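Local coordinates for glutamate--tRNA ligase, cytoplasmic (Saccharomyces cerevisiae, PDB 2HRA), which attaches glutamate to tRNA(Glu) by activating it with ATP and transferring it to the tRNA, and, through the N-terminal GST-fold domain described here, joins the complex containing Arc1p, at residues Glu36-Ala39 / Ala40-Asn44; Glu71-Phe74 / Asn75-Ser79; Val97-Gln101 / Lys102-Ile106. All coordinates share one frame; numbering follows the deposited sequence.

Contact 1: residues Glu36-Ala39 / Ala40-Asn44; sequences ELIA and ARIVN
E36 and A40 are joined by the first of four i to i+4 backbone hydrogen bonds. A40 N donates to E36 O over 3.2 Å. The E36 side chain packs on V73 and I77 of helix 73-80.

L37 comes next. Its carbonyl receives R41 N at 3.0 Å. Its side chain has CG anti to the backbone N (chi1 175°), and this branch meets the aliphatic part of R41. L37 CG lies 3.9 Å from R41 CD, and L37 CD1 touches the same carbon. The arginine bends at chi3 (63°), so it does not run on straight past the leucine. Its NE and NH2 then hydrogen-bond to the carbonyls of I176 and P175. P175 closes a segment that interacts with Arc1p.

I38 has the shortest of the four bonds. I42 N stands 2.8 Å from I38 O. The two isoleucines also touch by their branches, I38 CG2 to I42 CD1 at 4.0 Å. I42 CG1 sits at 3.3 Å from I38 O, close beside the acceptor.

A39 ends the segment. Its carbonyl accepts V43 N at 3.0 Å. V43 CG2 presses on the same oxygen, with 3.1 Å between V43 CG2 and A39 O, which is tight.

The turn lies in helix 34-46, the helix of a beta-alpha-beta unit with strands 21-26 and 51-56, as in the N-terminal half of a GST fold. A39 meets F74 and I77 of helix 73-80. I38 and I42 pack on helix 137-148. L37 and R41 reach A180 and F183 of helix 180-195. N44 bonds to the backbone of S50 and I51, where strand 51-56 begins.

Contact 2: residues Glu71-Phe74 / Asn75-Ser79; sequences EDVF and NKITS
D72 and N75 meet in the first turn of helix 73-80 of the GST fold, with D72 in the N-cap position. The D72 side chain makes no direct capping bond. A water accepts from N75 N; its approach to D72 OD1 is too short to be trusted.

The packed side belongs to V73, F74, I77 and T78. V73 CG1 meets I77 CD1 at 4.1 Å, on the face toward helix 34-46. T78 OG1 lies over one face of the F74 ring, 3.9 Å from CE2 and displaced toward the rim. F74 has CG anti to its backbone N (chi1 -174°), and the ring reaches V97 and Q101 of helix 90-104 and V140 and A141 of helix 137-148.

The other side is looser and more polar. E71 and D72 are exposed. K76 runs back along the turn, and its NZ donates to E71 O at 3.0 Å, from above the carbonyl plane. The D72 carboxylate comes no closer to K76 NZ than 4.8 Å, measured from OD2, so any attraction is probably weak. The direct side-chain bond is N75 ND2 to D72 OD1, 2.7 Å long, 159° at the hydrogen, on the syn side of the carboxylate but 22° out of its plane.

Contact 3: residues Val97-Gln101 / Lys102-Ile106; sequences VNLAQ and KELVI
K102 lays its aliphatic chain alongside N98, both side chains pointing the same way. K102 CD is 4.1 Å from N98 CB, and K102 CE is 3.9 Å from N98 OD1. The lysine is extended beyond CG, so its methylene groups follow the asparagine outward. At the backbone K102 N donates to N98 O at 2.8 Å, an ordinary helical bond.

The next carbonyl behaves differently. L99 O accepts two backbone donors. E103 N approaches at 2.8 Å from above the carbonyl plane, 38° out of it. L104 N comes at 2.9 Å and lies in that plane. The second bond spans five residues and marks a wider, pi-type turn at 102-104. V105 N to A100 O is a weak bond.

E103 crosses L99 at about a right angle, and its CB and CG rest against L99 CD1. The still closer approach of OE1 to that methyl is too short to be trusted. L99 CG also meets L104 CG at 4.3 Å, and L104 CD1 stands near A100 CB. A100 and L104 also pack on helix 137-148, and L99 touches S115 of helix 109-122.

Two bonds on L99 O keep both E103 N and L104 N paired through the widened turn. L104 N, in a buried residue, therefore keeps an acceptor where the helix departs from regular alpha spacing.

The three contacts lie on three mutually touching helices. Contact 2 sits between the others: its centre is about 11 Å from that of contact 1 and about 14 Å from that of contact 3. Contacts 1 and 3 are about 18 Å apart between centres, on opposite sides of the chain's centre, yet E36 OE2 comes within 3.8 Å of Q101 NE2. E36 CG packs on V73 CG1 at 3.8 Å. N75 OD1 lies 3.9 Å from V97 CG1. Residues 36-44 belong to the beta-alpha-beta half, residues 97-106 to the helical half. This domain serves complex assembly; the catalytic part of the synthetase lies outside it.

Contact 1: residues Glu36-Ala39 / Ala40-Asn44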
loop_
_atom_site.group_PDB
_atom_site.type_symbol
_atom_site.label_atom_id
_atom_site.label_comp_id
_atom_site.label_asym_id
_atom_site.label_seq_id
_atom_site.Cartn_x
_atom_site.Cartn_y
_atom_site.Cartn_z
ATOM N N GLU A 36 -1.370 -1.087 -3.560
ATOM C CA GLU A 36 -2.260 -1.178 -4.695
ATOM C C GLU A 36 -3.654 -1.401 -4.207
ATOM O O GLU A 36 -4.576 -0.722 -4.650
ATOM C CB GLU A 36 -1.846 -2.336 -5.620
ATOM C CG GLU A 36 -0.531 -2.105 -6.395
ATOM C CD GLU A 36 0.763 -2.443 -5.573
ATOM O OE1 GLU A 36 0.683 -2.772 -4.384
ATOM O OE2 GLU A 36 1.875 -2.387 -6.146
ATOM N N LEU A 37 -3.828 -2.343 -3.290
ATOM C CA LEU A 37 -5.140 -2.594 -2.716
ATOM C C LEU A 37 -5.704 -1.374 -1.989
ATOM O O LEU A 37 -6.896 -1.093 -2.113
ATOM C CB LEU A 37 -5.122 -3.807 -1.782
ATOM C CG LEU A 37 -6.394 -4.153 -0.982
ATOM C CD1 LEU A 37 -7.553 -4.658 -1.825
ATOM C CD2 LEU A 37 -6.011 -5.208 0.057
ATOM N N ILE A 38 -4.873 -0.665 -1.220
ATOM C CA ILE A 38 -5.362 0.490 -0.444
ATOM C C ILE A 38 -5.752 1.633 -1.414
ATOM O O ILE A 38 -6.811 2.286 -1.286
ATOM C CB ILE A 38 -4.299 0.905 0.669
ATOM C CG1 ILE A 38 -4.191 -0.184 1.741
ATOM C CG2 ILE A 38 -4.700 2.170 1.405
ATOM C CD1 ILE A 38 -3.007 -0.021 2.705
ATOM N N ALA A 39 -4.937 1.821 -2.442
ATOM C CA ALA A 39 -5.232 2.796 -3.492
ATOM C C ALA A 39 -6.639 2.604 -4.054
ATOM O O ALA A 39 -7.366 3.580 -4.285
ATOM C CB ALA A 39 -4.184 2.708 -4.602
ATOM N N ALA A 40 -6.977 1.335 -4.331
ATOM C CA ALA A 40 -8.262 0.937 -4.887
ATOM C C ALA A 40 -9.353 1.156 -3.873
ATOM O O ALA A 40 -10.419 1.597 -4.212
ATOM C CB ALA A 40 -8.229 -0.543 -5.328
ATOM N N ARG A 41 -9.082 0.874 -2.604
ATOM C CA ARG A 41 -10.061 1.159 -1.561
ATOM C C ARG A 41 -10.360 2.643 -1.432
ATOM O O ARG A 41 -11.515 3.031 -1.207
ATOM C CB ARG A 41 -9.616 0.554 -0.233
ATOM C CG ARG A 41 -9.616 -0.959 -0.306
ATOM C CD ARG A 41 -8.737 -1.628 0.738
ATOM N NE ARG A 41 -9.152 -1.387 2.124
ATOM C CZ ARG A 41 -10.068 -2.086 2.812
ATOM N NH1 ARG A 41 -10.788 -3.075 2.267
ATOM N NH2 ARG A 41 -10.317 -1.750 4.064
ATOM N N ILE A 42 -9.329 3.474 -1.598
ATOM C CA ILE A 42 -9.508 4.917 -1.567
ATOM C C ILE A 42 -10.372 5.362 -2.744
ATOM O O ILE A 42 -11.325 6.124 -2.596
ATOM C CB ILE A 42 -8.128 5.654 -1.552
ATOM C CG1 ILE A 42 -7.394 5.331 -0.237
ATOM C CG2 ILE A 42 -8.350 7.203 -1.754
ATOM C CD1 ILE A 42 -5.844 5.619 -0.228
ATOM N N VAL A 43 -10.044 4.856 -3.924
ATOM C CA VAL A 43 -10.795 5.185 -5.125
ATOM C C VAL A 43 -12.292 4.822 -4.980
ATOM O O VAL A 43 -13.191 5.667 -5.211
ATOM C CB VAL A 43 -10.189 4.473 -6.349
ATOM C CG1 VAL A 43 -11.109 4.600 -7.560
ATOM C CG2 VAL A 43 -8.808 5.023 -6.658
ATOM N N ASN A 44 -12.579 3.592 -4.569
ATOM C CA ASN A 44 -13.989 3.181 -4.440
ATOM C C ASN A 44 -14.715 3.860 -3.284
ATOM O O ASN A 44 -15.935 4.009 -3.342
ATOM C CB ASN A 44 -14.132 1.672 -4.297
ATOM C CG ASN A 44 -13.784 0.907 -5.569
ATOM O OD1 ASN A 44 -14.023 1.339 -6.702
ATOM N ND2 ASN A 44 -13.256 -0.262 -5.375
#

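Contact 2: residues Glu71-Phe74 / Asn75-Ser79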
loop_
_atom_site.group_PDB
_atom_site.type_symbol
_atom_site.label_atom_id
_atom_site.label_comp_id
_atom_site.label_asym_id
_atom_site.label_seq_id
_atom_site.Cartn_x
_atom_site.Cartn_y
_atom_site.Cartn_z
ATOM N N GLU A 71 2.977 -4.304 -14.860
ATOM C CA GLU A 71 4.155 -3.502 -14.541
ATOM C C GLU A 71 3.707 -2.135 -14.024
ATOM O O GLU A 71 2.781 -1.557 -14.549
ATOM C CB GLU A 71 5.019 -3.333 -15.800
ATOM C CG GLU A 71 6.133 -2.278 -15.705
ATOM C CD GLU A 71 7.051 -2.255 -16.929
ATOM O OE1 GLU A 71 6.783 -2.988 -17.922
ATOM O OE2 GLU A 71 8.052 -1.488 -16.884
ATOM N N ASP A 72 4.370 -1.633 -12.989
ATOM C CA ASP A 72 4.111 -0.288 -12.476
ATOM C C ASP A 72 2.634 -0.148 -12.125
ATOM O O ASP A 72 2.013 0.857 -12.468
ATOM C CB ASP A 72 4.539 0.741 -13.534
ATOM C CG ASP A 72 4.916 2.114 -12.954
ATOM O OD1 ASP A 72 5.222 2.242 -11.742
ATOM O OD2 ASP A 72 4.908 3.088 -13.764
ATOM N N VAL A 73 2.082 -1.146 -11.424
ATOM C CA VAL A 73 0.634 -1.198 -11.154
ATOM C C VAL A 73 0.145 -0.031 -10.262
ATOM O O VAL A 73 -0.861 0.625 -10.585
ATOM C CB VAL A 73 0.216 -2.558 -10.513
ATOM C CG1 VAL A 73 -1.243 -2.512 -10.066
ATOM C CG2 VAL A 73 0.450 -3.742 -11.494
ATOM N N PHE A 74 0.840 0.222 -9.153
ATOM C CA PHE A 74 0.487 1.320 -8.260
ATOM C C PHE A 74 0.322 2.603 -9.055
ATOM O O PHE A 74 -0.736 3.261 -9.000
ATOM C CB PHE A 74 1.539 1.546 -7.183
ATOM C CG PHE A 74 1.137 2.588 -6.165
ATOM C CD1 PHE A 74 0.148 2.317 -5.234
ATOM C CD2 PHE A 74 1.746 3.833 -6.145
ATOM C CE1 PHE A 74 -0.239 3.281 -4.298
ATOM C CE2 PHE A 74 1.379 4.787 -5.205
ATOM C CZ PHE A 74 0.386 4.507 -4.276
ATOM N N ASN A 75 1.365 2.968 -9.794
ATOM C CA ASN A 75 1.337 4.219 -10.527
ATOM C C ASN A 75 0.254 4.270 -11.600
ATOM O O ASN A 75 -0.245 5.351 -11.941
ATOM C CB ASN A 75 2.683 4.491 -11.160
ATOM C CG ASN A 75 3.704 4.999 -10.164
ATOM O OD1 ASN A 75 3.410 5.851 -9.320
ATOM N ND2 ASN A 75 4.925 4.490 -10.272
ATOM N N LYS A 76 -0.073 3.113 -12.158
ATOM C CA LYS A 76 -1.140 3.036 -13.115
ATOM C C LYS A 76 -2.486 3.314 -12.442
ATOM O O LYS A 76 -3.318 3.974 -13.025
ATOM C CB LYS A 76 -1.115 1.691 -13.851
ATOM C CG LYS A 76 0.080 1.552 -14.790
ATOM C CD LYS A 76 0.032 0.291 -15.630
ATOM C CE LYS A 76 0.831 0.444 -16.920
ATOM N NZ LYS A 76 2.304 0.387 -16.729
ATOM N N ILE A 77 -2.693 2.864 -11.207
ATOM C CA ILE A 77 -3.970 3.154 -10.523
ATOM C C ILE A 77 -4.097 4.666 -10.293
ATOM O O ILE A 77 -5.123 5.316 -10.553
ATOM C CB ILE A 77 -4.040 2.421 -9.177
ATOM C CG1 ILE A 77 -3.967 0.903 -9.390
ATOM C CG2 ILE A 77 -5.320 2.822 -8.397
ATOM C CD1 ILE A 77 -3.668 0.144 -8.109
ATOM N N THR A 78 -2.971 5.198 -9.872
ATOM C CA THR A 78 -2.779 6.546 -9.411
ATOM C C THR A 78 -2.988 7.566 -10.542
ATOM O O THR A 78 -3.608 8.590 -10.326
ATOM C CB THR A 78 -1.376 6.592 -8.813
ATOM O OG1 THR A 78 -1.473 6.429 -7.378
ATOM C CG2 THR A 78 -0.598 7.776 -9.269
ATOM N N SER A 79 -2.489 7.236 -11.727
ATOM C CA SER A 79 -2.576 8.087 -12.906
ATOM C C SER A 79 -3.922 7.937 -13.615
ATOM O O SER A 79 -4.456 8.903 -14.200
ATOM C CB SER A 79 -1.420 7.736 -13.845
ATOM O OG SER A 79 -1.621 8.327 -15.108
HETATM O O HOH W 1 4.187 1.705 -9.630
#

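Contact 3: residues Val97-Gln101 / Lys102-Ile106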
loop_
_atom_site.group_PDB
_atom_site.type_symbol
_atom_site.label_atom_id
_atom_site.label_comp_id
_atom_site.label_asym_id
_atom_site.label_seq_id
_atom_site.Cartn_x
_atom_site.Cartn_y
_atom_site.Cartn_z
ATOM N N VAL A 97 6.941 7.402 -3.476
ATOM C CA VAL A 97 6.469 6.149 -4.050
ATOM C C VAL A 97 7.633 5.274 -4.482
ATOM O O VAL A 97 7.608 4.075 -4.267
ATOM C CB VAL A 97 5.575 6.406 -5.236
ATOM C CG1 VAL A 97 5.246 5.077 -5.914
ATOM C CG2 VAL A 97 4.311 7.131 -4.745
ATOM N N ASN A 98 8.658 5.876 -5.081
ATOM C CA ASN A 98 9.894 5.147 -5.401
ATOM C C ASN A 98 10.555 4.551 -4.171
ATOM O O ASN A 98 10.969 3.385 -4.178
ATOM C CB ASN A 98 10.882 6.069 -6.113
ATOM C CG ASN A 98 10.447 6.415 -7.529
ATOM O OD1 ASN A 98 9.673 5.686 -8.161
ATOM N ND2 ASN A 98 10.952 7.527 -8.044
ATOM N N LEU A 99 10.684 5.341 -3.106
ATOM C CA LEU A 99 11.272 4.824 -1.864
ATOM C C LEU A 99 10.505 3.615 -1.332
ATOM O O LEU A 99 11.096 2.618 -0.910
ATOM C CB LEU A 99 11.307 5.910 -0.766
ATOM C CG LEU A 99 11.994 5.432 0.529
ATOM C CD1 LEU A 99 13.499 5.235 0.324
ATOM C CD2 LEU A 99 11.717 6.358 1.700
ATOM N N ALA A 100 9.175 3.701 -1.354
ATOM C CA ALA A 100 8.350 2.622 -0.855
ATOM C C ALA A 100 8.549 1.362 -1.699
ATOM O O ALA A 100 8.746 0.278 -1.179
ATOM C CB ALA A 100 6.839 3.052 -0.857
ATOM N N GLN A 101 8.537 1.520 -3.012
ATOM C CA GLN A 101 8.490 0.366 -3.908
ATOM C C GLN A 101 9.861 -0.199 -4.154
ATOM O O GLN A 101 9.982 -1.370 -4.439
ATOM C CB GLN A 101 7.824 0.727 -5.251
ATOM C CG GLN A 101 6.379 1.194 -5.103
ATOM C CD GLN A 101 5.561 1.185 -6.408
ATOM O OE1 GLN A 101 5.719 2.043 -7.280
ATOM N NE2 GLN A 101 4.638 0.244 -6.498
ATOM N N LYS A 102 10.890 0.637 -4.053
ATOM C CA LYS A 102 12.266 0.212 -4.295
ATOM C C LYS A 102 13.046 -0.085 -3.033
ATOM O O LYS A 102 13.993 -0.858 -3.075
ATOM C CB LYS A 102 13.020 1.268 -5.088
ATOM C CG LYS A 102 12.506 1.445 -6.488
ATOM C CD LYS A 102 13.067 2.694 -7.122
ATOM C CE LYS A 102 12.396 2.976 -8.472
ATOM N NZ LYS A 102 13.268 3.826 -9.329
ATOM N N GLU A 103 12.669 0.531 -1.912
ATOM C CA GLU A 103 13.464 0.405 -0.706
ATOM C C GLU A 103 12.713 -0.143 0.506
ATOM O O GLU A 103 13.221 -1.052 1.151
ATOM C CB GLU A 103 14.156 1.733 -0.395
ATOM C CG GLU A 103 14.680 2.427 -1.639
ATOM C CD GLU A 103 16.002 3.074 -1.422
ATOM O OE1 GLU A 103 16.058 3.950 -0.534
ATOM O OE2 GLU A 103 16.982 2.712 -2.128
ATOM N N LEU A 104 11.515 0.355 0.814
ATOM C CA LEU A 104 10.835 -0.081 2.034
ATOM C C LEU A 104 10.298 -1.517 2.007
ATOM O O LEU A 104 10.043 -2.097 3.077
ATOM C CB LEU A 104 9.713 0.889 2.443
ATOM C CG LEU A 104 10.102 2.334 2.791
ATOM C CD1 LEU A 104 8.857 3.153 3.034
ATOM C CD2 LEU A 104 11.034 2.384 4.013
ATOM N N VAL A 105 10.155 -2.111 0.824
ATOM C CA VAL A 105 9.696 -3.520 0.729
ATOM C C VAL A 105 10.822 -4.563 0.900
ATOM O O VAL A 105 10.555 -5.762 1.113
ATOM C CB VAL A 105 8.980 -3.818 -0.606
ATOM C CG1 VAL A 105 7.663 -3.060 -0.650
ATOM C CG2 VAL A 105 9.884 -3.514 -1.784
ATOM N N ILE A 106 12.059 -4.090 0.800
ATOM C CA ILE A 106 13.235 -4.946 0.774
ATOM C C ILE A 106 13.651 -5.315 2.183
ATOM O O ILE A 106 13.877 -4.432 3.027
ATOM C CB ILE A 106 14.405 -4.244 0.049
ATOM C CG1 ILE A 106 14.021 -3.956 -1.401
ATOM C CG2 ILE A 106 15.667 -5.115 0.049
ATOM C CD1 ILE A 106 15.183 -3.508 -2.276
#